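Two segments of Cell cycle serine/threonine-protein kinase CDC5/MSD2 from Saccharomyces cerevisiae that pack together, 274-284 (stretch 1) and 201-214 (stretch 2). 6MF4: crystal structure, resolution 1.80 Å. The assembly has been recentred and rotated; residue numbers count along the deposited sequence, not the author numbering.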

ATOM      1  N   THR A 274     -13.402   7.319   9.069  1.00 22.37           N
ATOM      2  CA  THR A 274     -14.534   6.405   9.141  1.00 22.32           C
ATOM      3  C   THR A 274     -14.548   5.473   7.931  1.00 20.62           C
ATOM      4  O   THR A 274     -14.758   4.267   8.067  1.00 22.06           O
ATOM      5  CB  THR A 274     -15.865   7.177   9.223  1.00 29.00           C
ATOM      6  OG1 THR A 274     -15.920   7.884  10.466  1.00 31.91           O
ATOM      7  CG2 THR A 274     -17.060   6.232   9.129  1.00 34.67           C
ATOM      8  N   LEU A 275     -14.321   6.037   6.748  1.00 22.58           N
ATOM      9  CA  LEU A 275     -14.267   5.245   5.522  1.00 24.12           C
ATOM     10  C   LEU A 275     -13.113   4.247   5.582  1.00 20.70           C
ATOM     11  O   LEU A 275     -13.249   3.092   5.178  1.00 21.91           O
ATOM     12  CB  LEU A 275     -14.119   6.159   4.303  1.00 24.16           C
ATOM     13  CG  LEU A 275     -15.386   6.924   3.906  1.00 24.94           C
ATOM     14  CD1 LEU A 275     -15.054   8.041   2.937  1.00 26.83           C
ATOM     15  CD2 LEU A 275     -16.416   5.986   3.299  1.00 26.45           C
ATOM     16  N   ILE A 276     -11.983   4.703   6.109  1.00 21.08           N
ATOM     17  CA  ILE A 276     -10.805   3.860   6.260  1.00 18.06           C
ATOM     18  C   ILE A 276     -11.112   2.655   7.145  1.00 19.84           C
ATOM     19  O   ILE A 276     -10.775   1.525   6.801  1.00 17.34           O
ATOM     20  CB  ILE A 276      -9.628   4.674   6.841  1.00 18.27           C
ATOM     21  CG1 ILE A 276      -9.054   5.581   5.753  1.00 19.09           C
ATOM     22  CG2 ILE A 276      -8.532   3.762   7.409  1.00 18.69           C
ATOM     23  CD1 ILE A 276      -8.010   6.552   6.235  1.00 21.93           C
ATOM     24  N   LYS A 277     -11.766   2.901   8.277  1.00 18.13           N
ATOM     25  CA  LYS A 277     -12.124   1.829   9.196  1.00 19.30           C
ATOM     26  C   LYS A 277     -13.085   0.832   8.546  1.00 19.63           C
ATOM     27  O   LYS A 277     -12.979  -0.375   8.767  1.00 23.41           O
ATOM     28  CB  LYS A 277     -12.749   2.400  10.472  1.00 20.25           C
ATOM     29  CG  LYS A 277     -11.783   3.202  11.337  1.00 21.68           C
ATOM     30  CD  LYS A 277     -12.500   3.924  12.471  1.00 25.69           C
ATOM     31  CE  LYS A 277     -13.126   2.952  13.452  1.00 37.47           C
ATOM     32  NZ  LYS A 277     -13.879   3.654  14.529  1.00 32.00           N
ATOM     33  N   GLU A 278     -14.021   1.336   7.747  1.00 20.60           N
ATOM     34  CA  GLU A 278     -14.965   0.470   7.042  1.00 22.21           C
ATOM     35  C   GLU A 278     -14.245  -0.398   6.010  1.00 25.55           C
ATOM     36  O   GLU A 278     -14.558  -1.578   5.853  1.00 26.45           O
ATOM     37  CB  GLU A 278     -16.057   1.296   6.358  1.00 27.93           C
ATOM     38  CG  GLU A 278     -16.939   2.086   7.320  1.00 29.63           C
ATOM     39  N   GLY A 279     -13.282   0.191   5.310  1.00 25.77           N
ATOM     40  CA  GLY A 279     -12.487  -0.540   4.341  1.00 21.53           C
ATOM     41  C   GLY A 279     -11.693  -1.657   4.994  1.00 24.66           C
ATOM     42  O   GLY A 279     -11.724  -2.801   4.542  1.00 25.59           O
ATOM     43  N   LEU A 280     -10.984  -1.324   6.069  1.00 20.76           N
ATOM     44  CA  LEU A 280     -10.186  -2.304   6.801  1.00 21.02           C
ATOM     45  C   LEU A 280     -11.040  -3.423   7.382  1.00 25.43           C
ATOM     46  O   LEU A 280     -10.651  -4.591   7.353  1.00 25.70           O
ATOM     47  CB  LEU A 280      -9.412  -1.622   7.926  1.00 19.13           C
ATOM     48  CG  LEU A 280      -8.347  -0.625   7.472  1.00 18.47           C
ATOM     49  CD1 LEU A 280      -7.952   0.274   8.625  1.00 19.47           C
ATOM     50  CD2 LEU A 280      -7.137  -1.364   6.919  1.00 21.45           C
ATOM     51  N   LYS A 281     -12.198  -3.060   7.925  1.00 25.33           N
ATOM     52  CA  LYS A 281     -13.086  -4.037   8.543  1.00 28.36           C
ATOM     53  C   LYS A 281     -13.543  -5.048   7.506  1.00 33.11           C
ATOM     54  O   LYS A 281     -13.488  -6.255   7.734  1.00 36.91           O
ATOM     55  CB  LYS A 281     -14.297  -3.351   9.182  1.00 28.67           C
ATOM     56  CG  LYS A 281     -15.190  -4.289   9.985  1.00 32.46           C
ATOM     57  N   GLN A 282     -13.980  -4.543   6.358  1.00 27.57           N
ATOM     58  CA  GLN A 282     -14.452  -5.391   5.273  1.00 37.27           C
ATOM     59  C   GLN A 282     -13.373  -6.363   4.793  1.00 39.06           C
ATOM     60  O   GLN A 282     -13.618  -7.562   4.678  1.00 37.76           O
ATOM     61  CB  GLN A 282     -14.930  -4.524   4.109  1.00 31.11           C
ATOM     62  CG  GLN A 282     -15.693  -5.283   3.040  1.00 43.16           C
ATOM     63  CD  GLN A 282     -16.151  -4.379   1.917  1.00 44.93           C
ATOM     64  OE1 GLN A 282     -15.592  -4.400   0.820  1.00 51.51           O
ATOM     65  NE2 GLN A 282     -17.174  -3.576   2.187  1.00 49.99           N
ATOM     66  N   LYS A 283     -12.179  -5.844   4.521  1.00 38.20           N
ATOM     67  CA  LYS A 283     -11.098  -6.651   3.959  1.00 37.95           C
ATOM     68  C   LYS A 283     -10.586  -7.699   4.946  1.00 45.94           C
ATOM     69  O   LYS A 283      -9.997  -8.704   4.545  1.00 54.61           O
ATOM     70  CB  LYS A 283      -9.938  -5.757   3.516  1.00 26.62           C
ATOM     71  CG  LYS A 283     -10.277  -4.781   2.392  1.00 33.55           C
ATOM     72  CD  LYS A 283      -9.852  -5.280   1.011  1.00 37.21           C
ATOM     73  CE  LYS A 283     -10.901  -6.168   0.372  1.00 36.43           C
ATOM     74  NZ  LYS A 283     -10.814  -6.144  -1.117  1.00 32.85           N
ATOM     75  N   SER A 284     -10.811  -7.465   6.236  1.00 42.83           N
ATOM     76  CA  SER A 284     -10.331  -8.374   7.272  1.00 46.57           C
ATOM     77  C   SER A 284     -11.174  -9.642   7.349  1.00 53.22           C
ATOM     78  O   SER A 284     -10.790 -10.607   8.012  1.00 52.17           O
ATOM     79  CB  SER A 284     -10.331  -7.682   8.638  1.00 42.40           C
ATOM     80  OG  SER A 284     -11.654  -7.506   9.113  1.00 46.64           O
TER
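Stretch 2 201-214: RRYTRYKPFVMFEL

When a helix packs on a β-hairpin, side chains from both usually fill the gap between them; in the kinase CDC5/MSD2 a lysine, a leucine and a methionine do much of this. Within residues 201-214, two paired strands are joined by a turn that includes Lys207 and Pro208. The first begins earlier in the chain, the second spans 209-214, and antiparallel hydrogen bonds such as Thr204 N to Met211 O (2.9 Å) join them. Alternate residues Arg202, Thr204 and Tyr206, then Phe209, Met211 and Glu213, direct CA-to-CB toward the helix 274-283. The helix and the second strand run at 55° to each other, signed -55°, with a closest axial approach of 10.4 Å.

Lys283 has the largest covered area. Its CG lies 4.0 Å from Met211 CE, and its chain bends, with chi2 at -98°, to carry NZ to Thr204 OG1, where it donates a hydrogen bond of 2.6 Å. On the way CD passes over one face of the Arg202 guanidinium. That group is salt-bridged to Glu213, Arg202 NE to Glu213 OE2 at 2.7 Å; Lys283 NZ lies 4.3 Å from Arg202 NE, a pair of like charges. Beside Lys283, Tyr206 OH donates to Gln282 OE1 at 3.1 Å, adding a second polar tie.

Two turns before the lysine, Leu275 covers the turn end of the hairpin: its CB is 3.8 Å from Phe209 CE1, and its CD1 4.3 Å from Pro208 CB.

Met211, extended with all three chi angles t, brings CE to 3.7 Å from Leu280 CD2. Here the backbones near each other, Gly279 CA lying 7.7 Å from Met211 CA. A CB on Gly279 would point at the sheet and sit tightly against Phe209 CZ and Met211 SD; without one, Gly279 CA lies 4.3 Å from Phe209 CZ, near the ring plane at its edge.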

ATOM      1  N   ARG A 201       0.301  -5.700  -2.573  1.00 15.24           N
ATOM      2  CA  ARG A 201      -0.288  -7.020  -2.379  1.00 14.43           C
ATOM      3  C   ARG A 201      -1.729  -7.078  -2.865  1.00 17.71           C
ATOM      4  O   ARG A 201      -2.154  -8.064  -3.466  1.00 17.50           O
ATOM      5  CB  ARG A 201      -0.254  -7.418  -0.911  1.00 18.25           C
ATOM      6  CG  ARG A 201       1.120  -7.677  -0.345  1.00 20.62           C
ATOM      7  CD  ARG A 201       1.014  -7.772   1.169  1.00 22.57           C
ATOM      8  NE  ARG A 201       2.096  -8.546   1.747  1.00 31.47           N
ATOM      9  CZ  ARG A 201       2.287  -8.708   3.050  1.00 30.35           C
ATOM     10  NH1 ARG A 201       1.472  -8.138   3.929  1.00 27.98           N
ATOM     11  NH2 ARG A 201       3.310  -9.435   3.472  1.00 27.95           N
ATOM     12  N   ARG A 202      -2.489  -6.029  -2.571  1.00 16.13           N
ATOM     13  CA  ARG A 202      -3.898  -5.995  -2.934  1.00 17.05           C
ATOM     14  C   ARG A 202      -4.358  -4.559  -3.100  1.00 19.81           C
ATOM     15  O   ARG A 202      -3.951  -3.677  -2.344  1.00 15.32           O
ATOM     16  CB  ARG A 202      -4.747  -6.711  -1.876  1.00 18.44           C
ATOM     17  CG  ARG A 202      -6.242  -6.763  -2.198  1.00 19.49           C
ATOM     18  CD  ARG A 202      -6.978  -7.784  -1.340  1.00 19.81           C
ATOM     19  NE  ARG A 202      -6.925  -7.464   0.083  1.00 18.62           N
ATOM     20  CZ  ARG A 202      -7.294  -8.294   1.053  1.00 21.95           C
ATOM     21  NH1 ARG A 202      -7.734  -9.513   0.761  1.00 21.13           N
ATOM     22  NH2 ARG A 202      -7.203  -7.913   2.321  1.00 23.55           N
ATOM     23  N   TYR A 203      -5.179  -4.331  -4.119  1.00 17.19           N
ATOM     24  CA  TYR A 203      -5.871  -3.060  -4.269  1.00 19.00           C
ATOM     25  C   TYR A 203      -7.366  -3.321  -4.326  1.00 21.64           C
ATOM     26  O   TYR A 203      -7.798  -4.390  -4.756  1.00 18.32           O
ATOM     27  CB  TYR A 203      -5.416  -2.315  -5.520  1.00 18.69           C
ATOM     28  CG  TYR A 203      -5.855  -2.971  -6.807  1.00 19.21           C
ATOM     29  CD1 TYR A 203      -7.099  -2.695  -7.364  1.00 23.85           C
ATOM     30  CD2 TYR A 203      -5.027  -3.867  -7.464  1.00 18.90           C
ATOM     31  CE1 TYR A 203      -7.504  -3.296  -8.535  1.00 26.09           C
ATOM     32  CE2 TYR A 203      -5.423  -4.470  -8.642  1.00 21.47           C
ATOM     33  CZ  TYR A 203      -6.663  -4.180  -9.171  1.00 24.99           C
ATOM     34  OH  TYR A 203      -7.065  -4.781 -10.343  1.00 30.81           O
ATOM     35  N   THR A 204      -8.145  -2.346  -3.878  1.00 18.58           N
ATOM     36  CA  THR A 204      -9.594  -2.419  -3.977  1.00 21.94           C
ATOM     37  C   THR A 204     -10.136  -1.060  -4.360  1.00 21.91           C
ATOM     38  O   THR A 204      -9.811  -0.051  -3.732  1.00 21.44           O
ATOM     39  CB  THR A 204     -10.246  -2.867  -2.664  1.00 21.74           C
ATOM     40  OG1 THR A 204      -9.621  -4.070  -2.202  1.00 20.11           O
ATOM     41  CG2 THR A 204     -11.745  -3.107  -2.868  1.00 25.58           C
ATOM     42  N   ARG A 205     -10.959  -1.047  -5.400  1.00 20.97           N
ATOM     43  CA  ARG A 205     -11.609   0.168  -5.853  1.00 24.81           C
ATOM     44  C   ARG A 205     -13.024   0.285  -5.319  1.00 23.16           C
ATOM     45  O   ARG A 205     -13.852  -0.598  -5.539  1.00 25.61           O
ATOM     46  CB  ARG A 205     -11.641   0.212  -7.373  1.00 27.55           C
ATOM     47  CG  ARG A 205     -10.315   0.585  -7.981  1.00 28.56           C
ATOM     48  CD  ARG A 205     -10.475   1.674  -9.025  1.00 44.28           C
ATOM     49  NE  ARG A 205     -10.365   1.117 -10.361  1.00 40.76           N
ATOM     50  CZ  ARG A 205     -10.647   1.775 -11.477  1.00 36.12           C
ATOM     51  NH1 ARG A 205     -11.081   3.031 -11.431  1.00 34.34           N
ATOM     52  NH2 ARG A 205     -10.498   1.163 -12.640  1.00 29.27           N
ATOM     53  N   TYR A 206     -13.276   1.377  -4.610  1.00 25.20           N
ATOM     54  CA  TYR A 206     -14.613   1.743  -4.164  1.00 23.64           C
ATOM     55  C   TYR A 206     -14.971   3.070  -4.812  1.00 27.70           C
ATOM     56  O   TYR A 206     -14.093   3.784  -5.295  1.00 25.82           O
ATOM     57  CB  TYR A 206     -14.684   1.877  -2.638  1.00 24.98           C
ATOM     58  CG  TYR A 206     -14.253   0.662  -1.842  1.00 29.34           C
ATOM     59  CD1 TYR A 206     -15.112  -0.412  -1.658  1.00 32.35           C
ATOM     60  CD2 TYR A 206     -12.998   0.610  -1.242  1.00 26.53           C
ATOM     61  CE1 TYR A 206     -14.731  -1.511  -0.917  1.00 32.86           C
ATOM     62  CE2 TYR A 206     -12.609  -0.485  -0.500  1.00 24.88           C
ATOM     63  CZ  TYR A 206     -13.478  -1.545  -0.341  1.00 29.84           C
ATOM     64  OH  TYR A 206     -13.098  -2.640   0.403  1.00 32.87           O
ATOM     65  N   LYS A 207     -16.253   3.415  -4.809  1.00 31.10           N
ATOM     66  CA  LYS A 207     -16.671   4.713  -5.318  1.00 24.67           C
ATOM     67  C   LYS A 207     -15.979   5.860  -4.564  1.00 21.58           C
ATOM     68  O   LYS A 207     -15.416   6.755  -5.195  1.00 26.94           O
ATOM     69  CB  LYS A 207     -18.197   4.850  -5.241  1.00 29.16           C
ATOM     70  N   PRO A 208     -16.004   5.841  -3.216  1.00 23.16           N
ATOM     71  CA  PRO A 208     -15.386   6.961  -2.492  1.00 26.89           C
ATOM     72  C   PRO A 208     -13.853   6.957  -2.474  1.00 25.84           C
ATOM     73  O   PRO A 208     -13.256   8.025  -2.329  1.00 26.88           O
ATOM     74  CB  PRO A 208     -15.932   6.799  -1.068  1.00 28.95           C
ATOM     75  CG  PRO A 208     -16.269   5.364  -0.950  1.00 26.32           C
ATOM     76  CD  PRO A 208     -16.742   4.948  -2.308  1.00 27.43           C
ATOM     77  N   PHE A 209     -13.224   5.793  -2.610  1.00 24.38           N
ATOM     78  CA  PHE A 209     -11.766   5.735  -2.568  1.00 27.17           C
ATOM     79  C   PHE A 209     -11.214   4.444  -3.155  1.00 20.56           C
ATOM     80  O   PHE A 209     -11.931   3.450  -3.305  1.00 23.13           O
ATOM     81  CB  PHE A 209     -11.263   5.896  -1.122  1.00 20.40           C
ATOM     82  CG  PHE A 209     -11.707   4.800  -0.192  1.00 21.03           C
ATOM     83  CD1 PHE A 209     -12.919   4.884   0.476  1.00 20.95           C
ATOM     84  CD2 PHE A 209     -10.908   3.688   0.026  1.00 22.66           C
ATOM     85  CE1 PHE A 209     -13.330   3.880   1.329  1.00 19.52           C
ATOM     86  CE2 PHE A 209     -11.311   2.679   0.884  1.00 21.66           C
ATOM     87  CZ  PHE A 209     -12.524   2.774   1.536  1.00 25.19           C
ATOM     88  N   VAL A 210      -9.934   4.481  -3.509  1.00 22.23           N
ATOM     89  CA  VAL A 210      -9.201   3.268  -3.830  1.00 19.93           C
ATOM     90  C   VAL A 210      -8.236   2.983  -2.680  1.00 18.14           C
ATOM     91  O   VAL A 210      -7.621   3.892  -2.118  1.00 19.22           O
ATOM     92  CB  VAL A 210      -8.448   3.377  -5.179  1.00 21.36           C
ATOM     93  CG1 VAL A 210      -7.529   4.580  -5.199  1.00 25.13           C
ATOM     94  CG2 VAL A 210      -7.677   2.102  -5.463  1.00 18.56           C
ATOM     95  N   MET A 211      -8.125   1.702  -2.341  1.00 17.17           N
ATOM     96  CA  MET A 211      -7.379   1.244  -1.181  1.00 15.99           C
ATOM     97  C   MET A 211      -6.218   0.362  -1.620  1.00 16.86           C
ATOM     98  O   MET A 211      -6.419  -0.611  -2.341  1.00 18.52           O
ATOM     99  CB  MET A 211      -8.318   0.482  -0.242  1.00 17.49           C
ATOM    100  CG  MET A 211      -7.674  -0.203   0.951  1.00 22.37           C
ATOM    101  SD  MET A 211      -8.951  -1.001   1.959  1.00 23.03           S
ATOM    102  CE  MET A 211      -7.963  -1.692   3.276  1.00 28.36           C
ATOM    103  N   PHE A 212      -5.012   0.723  -1.191  1.00 14.85           N
ATOM    104  CA  PHE A 212      -3.803  -0.033  -1.507  1.00 17.13           C
ATOM    105  C   PHE A 212      -3.241  -0.673  -0.247  1.00 17.37           C
ATOM    106  O   PHE A 212      -3.079  -0.011   0.780  1.00 18.00           O
ATOM    107  CB  PHE A 212      -2.738   0.864  -2.146  1.00 15.25           C
ATOM    108  CG  PHE A 212      -3.187   1.550  -3.406  1.00 14.04           C
ATOM    109  CD1 PHE A 212      -3.352   0.835  -4.580  1.00 18.68           C
ATOM    110  CD2 PHE A 212      -3.428   2.913  -3.421  1.00 22.02           C
ATOM    111  CE1 PHE A 212      -3.758   1.466  -5.741  1.00 17.62           C
ATOM    112  CE2 PHE A 212      -3.830   3.549  -4.583  1.00 22.84           C
ATOM    113  CZ  PHE A 212      -3.991   2.826  -5.744  1.00 21.58           C
ATOM    114  N   GLU A 213      -2.942  -1.963  -0.338  1.00 14.17           N
ATOM    115  CA  GLU A 213      -2.341  -2.713   0.759  1.00 14.54           C
ATOM    116  C   GLU A 213      -0.915  -3.098   0.367  1.00 17.19           C
ATOM    117  O   GLU A 213      -0.709  -3.979  -0.464  1.00 16.04           O
ATOM    118  CB  GLU A 213      -3.189  -3.947   1.086  1.00 17.57           C
ATOM    119  CG  GLU A 213      -4.630  -3.590   1.421  1.00 19.39           C
ATOM    120  CD  GLU A 213      -5.527  -4.797   1.626  1.00 19.99           C
ATOM    121  OE1 GLU A 213      -5.244  -5.623   2.520  1.00 22.17           O
ATOM    122  OE2 GLU A 213      -6.531  -4.908   0.893  1.00 20.54           O
ATOM    123  N   LEU A 214       0.061  -2.402   0.947  1.00 16.32           N
ATOM    124  CA  LEU A 214       1.469  -2.602   0.604  1.00 15.38           C
ATOM    125  C   LEU A 214       2.111  -3.662   1.483  1.00 18.44           C
ATOM    126  O   LEU A 214       1.649  -3.931   2.592  1.00 19.01           O
ATOM    127  CB  LEU A 214       2.244  -1.290   0.727  1.00 18.56           C
ATOM    128  CG  LEU A 214       1.725  -0.121  -0.116  1.00 18.64           C
ATOM    129  CD1 LEU A 214       2.600   1.105   0.082  1.00 20.91           C
ATOM    130  CD2 LEU A 214       1.651  -0.495  -1.590  1.00 21.39           C
TER